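Local coordinates for protein toxin RelG (Mycobacterium tuberculosis, PDB 3G5O) that acts as the RNase toxin of a type II toxin-antitoxin system, cleaving preferentially at the 3'-end of purine ribonucleotides and inhibiting colony formation when overexpressed, unless neutralized by cognate antitoxin, at residues Ala65-Ser69 / Leu78-Asp82. Numbering follows the deposited sequence.
Sequences AGTFS and LYRID
Phe68 and Tyr79 form a hydrogen-bonded antiparallel pair in the beta hairpin of strands 68-72 and 75-82, part of the mixed sheet of this RelE-family toxin. Phe68 N donates to Tyr79 O (2.8 Å), and Tyr79 N returns the bond to Phe68 O. Followed outward, the Phe68 side chain first sets CB over one face of the Tyr79 ring, a CH-pi contact 3.6 Å from the ring centroid. Chi1 of -67° places CG beside the backbone N, still near Tyr79 CE1, and from there the ring runs on past its neighbour: the planes are within 23° of parallel yet barely overlap. Farther out, CD2 and CE2 meet Ile81 CG1, CE2 at 3.7 Å, in one of two Ile81 conformers, while Tyr79 O lies at the ring's edge. Tyr79 is anchored beyond this pair by a hydrogen bond from its hydroxyl to Pro53 O.

Beyond the Thr67-Arg80 pair the backbones separate, and between Gly66 and Ile81 a water spans the gap, donating to Gly66 O and accepting from Ile81 N (2.9 Å). Leu78, on the face of the hairpin opposite Phe68 and Tyr79, brings CD1 to 3.6 Å from Thr67 OG1, itself hydrogen-bonded to Leu64 O. Arg80 reaches out in an extended chain to form a salt bridge with Asp75 of the antitoxin chain, and Thr67 CG2 rests over one face of its guanidinium, 3.8 Å from NH1.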
loop_
_atom_site.group_PDB
_atom_site.type_symbol
_atom_site.label_atom_id
_atom_site.label_comp_id
_atom_site.label_asym_id
_atom_site.label_seq_id
_atom_site.Cartn_x
_atom_site.Cartn_y
_atom_site.Cartn_z
ATOM N N ALA C 65 -6.050 4.548 -6.244
ATOM C CA ALA C 65 -6.120 5.954 -6.659
ATOM C C ALA C 65 -7.530 6.235 -7.170
ATOM O O ALA C 65 -8.132 5.369 -7.789
ATOM C CB ALA C 65 -5.032 6.297 -7.749
ATOM N N GLY C 66 -8.065 7.416 -6.885
ATOM C CA GLY C 66 -9.444 7.750 -7.288
ATOM C C GLY C 66 -10.469 7.621 -6.143
ATOM O O GLY C 66 -11.611 8.087 -6.280
ATOM N N THR C 67 -10.059 7.009 -5.021
ATOM C CA THR C 67 -10.935 6.808 -3.865
ATOM C C THR C 67 -10.388 7.630 -2.709
ATOM O O THR C 67 -9.231 8.104 -2.753
ATOM C CB THR C 67 -11.080 5.296 -3.450
ATOM O OG1 THR C 67 -9.824 4.772 -3.020
ATOM C CG2 THR C 67 -11.649 4.410 -4.604
ATOM N N PHE C 68 -11.230 7.854 -1.705
ATOM C CA PHE C 68 -10.850 8.613 -0.517
ATOM C C PHE C 68 -11.250 7.805 0.700
ATOM O O PHE C 68 -12.228 7.033 0.643
ATOM C CB PHE C 68 -11.604 9.953 -0.464
ATOM C CG PHE C 68 -11.213 10.895 -1.562
ATOM C CD1 PHE C 68 -10.307 11.934 -1.317
ATOM C CD2 PHE C 68 -11.746 10.746 -2.847
ATOM C CE1 PHE C 68 -9.925 12.810 -2.363
ATOM C CE2 PHE C 68 -11.356 11.614 -3.890
ATOM C CZ PHE C 68 -10.459 12.633 -3.645
ATOM N N SER C 69 -10.541 8.028 1.804
ATOM C CA SER C 69 -10.858 7.375 3.060
ATOM C C SER C 69 -11.070 8.435 4.134
ATOM O O SER C 69 -10.196 9.283 4.355
ATOM C CB SER C 69 -9.691 6.479 3.461
ATOM O OG SER C 69 -9.995 5.808 4.680
ATOM N N LEU C 78 -14.947 4.543 2.771
ATOM C CA LEU C 78 -14.223 4.619 1.497
ATOM C C LEU C 78 -15.182 5.196 0.455
ATOM O O LEU C 78 -16.291 4.690 0.277
ATOM C CB LEU C 78 -13.786 3.222 1.046
ATOM C CG LEU C 78 -12.984 3.097 -0.269
ATOM C CD1 LEU C 78 -11.602 3.697 -0.036
ATOM C CD2 LEU C 78 -12.873 1.612 -0.710
ATOM N N TYR C 79 -14.771 6.225 -0.273
ATOM C CA TYR C 79 -15.753 6.917 -1.130
ATOM C C TYR C 79 -15.165 7.536 -2.375
ATOM O O TYR C 79 -13.950 7.614 -2.473
ATOM C CB TYR C 79 -16.541 7.977 -0.353
ATOM C CG TYR C 79 -15.716 9.016 0.331
ATOM C CD1 TYR C 79 -15.569 10.282 -0.232
ATOM C CD2 TYR C 79 -15.087 8.753 1.561
ATOM C CE1 TYR C 79 -14.814 11.286 0.410
ATOM C CE2 TYR C 79 -14.325 9.736 2.207
ATOM C CZ TYR C 79 -14.206 11.009 1.630
ATOM O OH TYR C 79 -13.463 11.995 2.266
ATOM N N ARG C 80 -16.033 7.922 -3.321
ATOM C CA ARG C 80 -15.618 8.658 -4.496
ATOM C C ARG C 80 -16.329 10.004 -4.469
ATOM O O ARG C 80 -17.419 10.126 -3.889
ATOM C CB ARG C 80 -16.024 7.900 -5.768
ATOM C CG ARG C 80 -15.237 6.566 -5.961
ATOM C CD ARG C 80 -15.452 6.029 -7.386
ATOM N NE ARG C 80 -14.834 4.725 -7.658
ATOM C CZ ARG C 80 -13.560 4.551 -7.968
ATOM N NH1 ARG C 80 -12.744 5.603 -8.032
ATOM N NH2 ARG C 80 -13.108 3.333 -8.236
ATOM N N ILE C 81 -15.699 10.993 -5.112
ATOM C CA ILE C 81 -16.244 12.352 -5.256
ATOM C C ILE C 81 -16.531 12.595 -6.731
ATOM O O ILE C 81 -15.652 12.384 -7.589
ATOM C CB ILE C 81 -15.247 13.445 -4.816
ATOM C CG1 ILE C 81 -14.678 13.146 -3.441
ATOM C CG2 ILE C 81 -15.926 14.820 -4.765
ATOM C CD1 ILE C 81 -15.722 12.766 -2.515
ATOM N N ASP C 82 -17.737 13.032 -7.026
ATOM C CA ASP C 82 -18.108 13.410 -8.377
ATOM C C ASP C 82 -18.447 14.918 -8.351
ATOM O O ASP C 82 -19.574 15.312 -8.030
ATOM C CB ASP C 82 -19.284 12.535 -8.820
ATOM C CG ASP C 82 -19.818 12.914 -10.223
ATOM O OD1 ASP C 82 -19.313 13.894 -10.843
ATOM O OD2 ASP C 82 -20.766 12.231 -10.682
HETATM O O HOH W 1 -13.374 10.152 -6.537
#